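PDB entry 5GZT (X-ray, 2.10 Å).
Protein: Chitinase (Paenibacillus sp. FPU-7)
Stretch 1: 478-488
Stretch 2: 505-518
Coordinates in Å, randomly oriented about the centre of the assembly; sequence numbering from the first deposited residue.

Stretch 1, residues 478-488: YINLMTYDLHG
Stretch 2 505-518: NNQLSVDSTVKLYL

The two stretches belong to one chain and bury 526 Å² between them, both sides summed. The backbone is extended around Ile479-Leu481 (phi/psi of Leu481 -82/124), and the first stretch later runs as loop through Thr483 to Gly488. The second stretch begins as loop and becomes helical at Val510, remaining so through Leu518. Strand and helix run roughly antiparallel, at 149° between their N-to-C directions, with a closest axial approach of 10.9 Å. Two CA-CA pairs fix the register: Thr483-Val510 at 5.4 Å and Leu486-Leu508 at 6.2 Å.

Leu481 has the largest covered area, 79 Å². Its CA-to-CB bond points toward the helix, and the m,t rotamer (-60°, 168°) places CD2 over one face of the Tyr517 ring, 3.4 Å from the ring centroid and only 4° off the normal. This is a CH-pi contact in nearly ideal vertical geometry. Tyr517, at chi1 -84° and chi2 70°, presents that face while its OH is hydrogen-bonded elsewhere in the structure. Leu481 CD1 lies 3.9 Å from Val514 CG2, so the two methyls of the leucine reach residues on successive parts of the helix. Ile479, two residues earlier and also directed toward the helix, adds a looser apolar contact, CG2 to Tyr517 CE2 at 4.4 Å. Further along, Thr483 (chi1 48°, p) sets CG2 3.5 Å from Thr513 CB, burying its methyl against the helix.

Leu486 has 67 Å² covered by the second stretch, with another m,t rotamer (-65°, -178°). Its CD1 packs on backbone just before the helix, 3.7 Å from Ser509 N and 3.9 Å from Leu508 C, while its CB is 4.1 Å from Leu508 CB. The neighbouring helix start carries a set of hydrogen bonds: Ser509 is the N-cap (chi1 59°), and Ser512 N donates to Ser509 OG at 2.9 Å and 174°. Ser509 N donates in turn to Ser512 OG at 3.0 Å. Thr513 OG1 donates to Ser509 O at 2.9 Å, which ties its hydroxyl back to the carbonyl of the N-cap residue.

His487 contributes 64 Å² and the sole hydrogen bond between the stretches. Its backbone is extended (-143/163), and chi1 -67° with chi2 -68° directs NE2 to Leu508 N, which donates to it at 3.1 Å with an N-H...acceptor angle of 156°. The donor lies at the ring edge near its plane, as an imidazole nitrogen lone pair requires. ND1 is hydrogen-bonded elsewhere in the structure, so both ring nitrogens are satisfied. Gln507 CA, 3.7 Å from His487 NE2, completes the close packing there.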

# COMPACT_ATOMS: atom_id res chain seq x y z
N TYR B 478 -11.21 3.64 -1.38
CA TYR B 478 -10.94 3.29 0.03
C TYR B 478 -10.75 4.50 0.88
O TYR B 478 -10.53 5.64 0.37
CB TYR B 478 -9.73 2.35 0.11
CG TYR B 478 -8.56 2.83 -0.69
CD1 TYR B 478 -8.47 2.57 -2.02
CD2 TYR B 478 -7.48 3.53 -0.08
CE1 TYR B 478 -7.40 3.02 -2.79
CE2 TYR B 478 -6.37 3.95 -0.84
CZ TYR B 478 -6.34 3.73 -2.18
OH TYR B 478 -5.27 4.12 -2.95
N ILE B 479 -10.92 4.28 2.18
CA ILE B 479 -10.56 5.24 3.20
C ILE B 479 -9.24 4.77 3.86
O ILE B 479 -9.13 3.65 4.38
CB ILE B 479 -11.68 5.39 4.22
CG1 ILE B 479 -12.98 5.90 3.53
CG2 ILE B 479 -11.27 6.37 5.30
CD1 ILE B 479 -14.16 5.90 4.43
N ASN B 480 -8.25 5.66 3.82
CA ASN B 480 -6.99 5.53 4.60
C ASN B 480 -7.13 5.99 6.04
O ASN B 480 -7.17 7.20 6.29
CB ASN B 480 -5.91 6.32 3.93
CG ASN B 480 -5.68 5.90 2.53
OD1 ASN B 480 -5.94 6.66 1.60
ND2 ASN B 480 -5.15 4.71 2.34
N LEU B 481 -7.23 5.06 6.99
CA LEU B 481 -7.47 5.44 8.37
C LEU B 481 -6.20 5.84 9.09
O LEU B 481 -5.26 5.06 9.18
CB LEU B 481 -8.14 4.32 9.14
CG LEU B 481 -9.49 3.78 8.73
CD1 LEU B 481 -9.78 2.48 9.51
CD2 LEU B 481 -10.52 4.87 9.04
N MET B 482 -6.21 7.03 9.64
CA MET B 482 -5.10 7.61 10.36
C MET B 482 -5.06 7.09 11.78
O MET B 482 -5.24 7.82 12.73
CB MET B 482 -5.14 9.13 10.27
CG MET B 482 -4.76 9.58 8.86
SD MET B 482 -4.48 11.37 8.64
CE MET B 482 -6.11 11.92 9.00
N THR B 483 -4.80 5.79 11.87
CA THR B 483 -4.75 5.09 13.12
C THR B 483 -3.33 5.26 13.77
O THR B 483 -2.68 4.26 14.13
CB THR B 483 -5.13 3.61 12.95
OG1 THR B 483 -4.43 3.05 11.85
CG2 THR B 483 -6.71 3.49 12.79
N TYR B 484 -2.95 6.52 14.01
CA TYR B 484 -1.70 6.90 14.66
C TYR B 484 -1.94 8.28 15.22
O TYR B 484 -3.04 8.84 15.02
CB TYR B 484 -0.55 6.84 13.67
CG TYR B 484 -0.75 7.44 12.31
CD1 TYR B 484 -0.89 8.81 12.14
CD2 TYR B 484 -0.78 6.63 11.17
CE1 TYR B 484 -1.02 9.36 10.88
CE2 TYR B 484 -0.94 7.17 9.91
CZ TYR B 484 -1.05 8.52 9.76
OH TYR B 484 -1.19 9.07 8.48
N ASP B 485 -1.00 8.79 15.99
CA ASP B 485 -1.20 9.87 16.89
C ASP B 485 -2.44 9.73 17.75
O ASP B 485 -3.04 10.73 18.11
CB ASP B 485 -1.30 11.19 16.09
CG ASP B 485 -0.07 11.42 15.22
OD1 ASP B 485 1.08 11.11 15.62
OD2 ASP B 485 -0.28 11.83 14.08
N LEU B 486 -2.78 8.51 18.16
CA LEU B 486 -3.98 8.30 18.90
C LEU B 486 -3.88 8.88 20.27
O LEU B 486 -4.90 9.17 20.88
CB LEU B 486 -4.34 6.83 18.91
CG LEU B 486 -4.66 6.38 17.50
CD1 LEU B 486 -5.06 4.91 17.52
CD2 LEU B 486 -5.85 7.11 16.84
N HIS B 487 -2.67 8.92 20.80
CA HIS B 487 -2.34 9.45 22.12
C HIS B 487 -1.02 10.12 21.96
O HIS B 487 -0.28 9.80 20.99
CB HIS B 487 -2.23 8.34 23.17
CG HIS B 487 -3.57 7.69 23.44
ND1 HIS B 487 -4.59 8.38 24.07
CD2 HIS B 487 -4.10 6.53 23.01
CE1 HIS B 487 -5.68 7.64 24.07
NE2 HIS B 487 -5.41 6.51 23.43
N GLY B 488 -0.65 10.96 22.88
CA GLY B 488 0.55 11.83 22.62
C GLY B 488 0.84 12.69 23.80
O GLY B 488 0.08 12.63 24.76
N ASN B 505 -9.47 0.62 28.84
CA ASN B 505 -10.74 1.13 28.33
C ASN B 505 -10.69 2.44 27.61
O ASN B 505 -11.40 2.62 26.62
CB ASN B 505 -11.77 1.23 29.48
CG ASN B 505 -12.22 -0.14 30.00
OD1 ASN B 505 -12.10 -1.22 29.34
ND2 ASN B 505 -12.78 -0.10 31.19
N ASN B 506 -9.81 3.32 28.02
CA ASN B 506 -9.67 4.61 27.36
C ASN B 506 -8.54 4.67 26.30
O ASN B 506 -8.27 5.76 25.71
CB ASN B 506 -9.43 5.64 28.47
CG ASN B 506 -10.64 5.73 29.42
OD1 ASN B 506 -11.80 5.55 28.97
ND2 ASN B 506 -10.39 5.94 30.71
N GLN B 507 -7.90 3.55 26.02
CA GLN B 507 -6.87 3.54 24.97
C GLN B 507 -7.48 3.24 23.64
O GLN B 507 -7.99 2.15 23.38
CB GLN B 507 -5.83 2.46 25.28
CG GLN B 507 -4.61 2.52 24.39
CD GLN B 507 -4.20 1.12 24.02
OE1 GLN B 507 -4.00 0.30 24.88
NE2 GLN B 507 -4.25 0.81 22.77
N LEU B 508 -7.34 4.19 22.71
CA LEU B 508 -7.71 3.99 21.34
C LEU B 508 -6.68 3.13 20.60
O LEU B 508 -5.50 3.12 20.96
CB LEU B 508 -7.80 5.36 20.66
CG LEU B 508 -9.05 6.24 20.67
CD1 LEU B 508 -10.05 5.84 21.74
CD2 LEU B 508 -8.73 7.72 20.60
N SER B 509 -7.11 2.57 19.48
CA SER B 509 -6.32 1.63 18.76
C SER B 509 -6.79 1.57 17.33
O SER B 509 -7.84 2.19 16.99
CB SER B 509 -6.49 0.29 19.44
OG SER B 509 -7.84 -0.17 19.48
N VAL B 510 -6.06 0.82 16.48
CA VAL B 510 -6.52 0.39 15.19
C VAL B 510 -7.90 -0.30 15.40
O VAL B 510 -8.85 -0.03 14.71
CB VAL B 510 -5.58 -0.59 14.55
CG1 VAL B 510 -6.16 -1.27 13.33
CG2 VAL B 510 -4.27 0.10 14.17
N ASP B 511 -7.99 -1.23 16.33
CA ASP B 511 -9.24 -2.03 16.49
C ASP B 511 -10.45 -1.10 16.86
O ASP B 511 -11.49 -1.16 16.22
CB ASP B 511 -9.01 -3.03 17.54
CG ASP B 511 -10.18 -4.00 17.73
OD1 ASP B 511 -10.68 -4.55 16.74
OD2 ASP B 511 -10.55 -4.19 18.93
N SER B 512 -10.28 -0.22 17.83
CA SER B 512 -11.34 0.73 18.17
C SER B 512 -11.76 1.55 16.97
O SER B 512 -12.96 1.77 16.79
CB SER B 512 -11.01 1.59 19.38
OG SER B 512 -10.04 2.61 19.08
N THR B 513 -10.81 1.96 16.13
CA THR B 513 -11.13 2.76 14.97
C THR B 513 -11.86 2.00 13.88
O THR B 513 -12.85 2.50 13.28
CB THR B 513 -9.87 3.43 14.39
OG1 THR B 513 -9.25 4.16 15.46
CG2 THR B 513 -10.20 4.41 13.32
N VAL B 514 -11.37 0.82 13.57
CA VAL B 514 -11.96 0.02 12.57
C VAL B 514 -13.39 -0.34 13.01
O VAL B 514 -14.29 -0.34 12.16
CB VAL B 514 -11.15 -1.24 12.28
CG1 VAL B 514 -11.95 -2.23 11.44
CG2 VAL B 514 -9.81 -0.87 11.57
N LYS B 515 -13.60 -0.55 14.31
CA LYS B 515 -14.92 -0.93 14.81
C LYS B 515 -15.85 0.31 14.65
O LYS B 515 -17.00 0.14 14.29
CB LYS B 515 -14.86 -1.37 16.24
CG LYS B 515 -14.35 -2.79 16.39
CD LYS B 515 -14.10 -3.10 17.88
CE LYS B 515 -13.73 -4.55 17.99
NZ LYS B 515 -13.15 -5.08 19.24
N LEU B 516 -15.35 1.51 14.90
CA LEU B 516 -16.11 2.73 14.72
C LEU B 516 -16.54 2.91 13.28
O LEU B 516 -17.72 3.18 13.00
CB LEU B 516 -15.37 3.97 15.23
CG LEU B 516 -15.89 5.37 14.88
CD1 LEU B 516 -17.17 5.73 15.71
CD2 LEU B 516 -14.80 6.39 15.13
N TYR B 517 -15.63 2.71 12.36
CA TYR B 517 -15.91 2.87 10.97
C TYR B 517 -16.90 1.79 10.47
O TYR B 517 -17.92 2.14 9.81
CB TYR B 517 -14.64 2.94 10.10
CG TYR B 517 -14.06 4.32 10.05
CD1 TYR B 517 -13.46 4.89 11.17
CD2 TYR B 517 -14.20 5.11 8.91
CE1 TYR B 517 -13.05 6.21 11.18
CE2 TYR B 517 -13.79 6.40 8.92
CZ TYR B 517 -13.21 6.94 10.03
OH TYR B 517 -12.73 8.26 9.95
N LEU B 518 -16.65 0.52 10.81
CA LEU B 518 -17.57 -0.55 10.41
C LEU B 518 -18.99 -0.30 10.99
O LEU B 518 -19.97 -0.51 10.32
CB LEU B 518 -17.09 -1.91 10.85
CG LEU B 518 -15.80 -2.51 10.30
CD1 LEU B 518 -15.49 -3.77 11.07
CD2 LEU B 518 -15.92 -2.83 8.83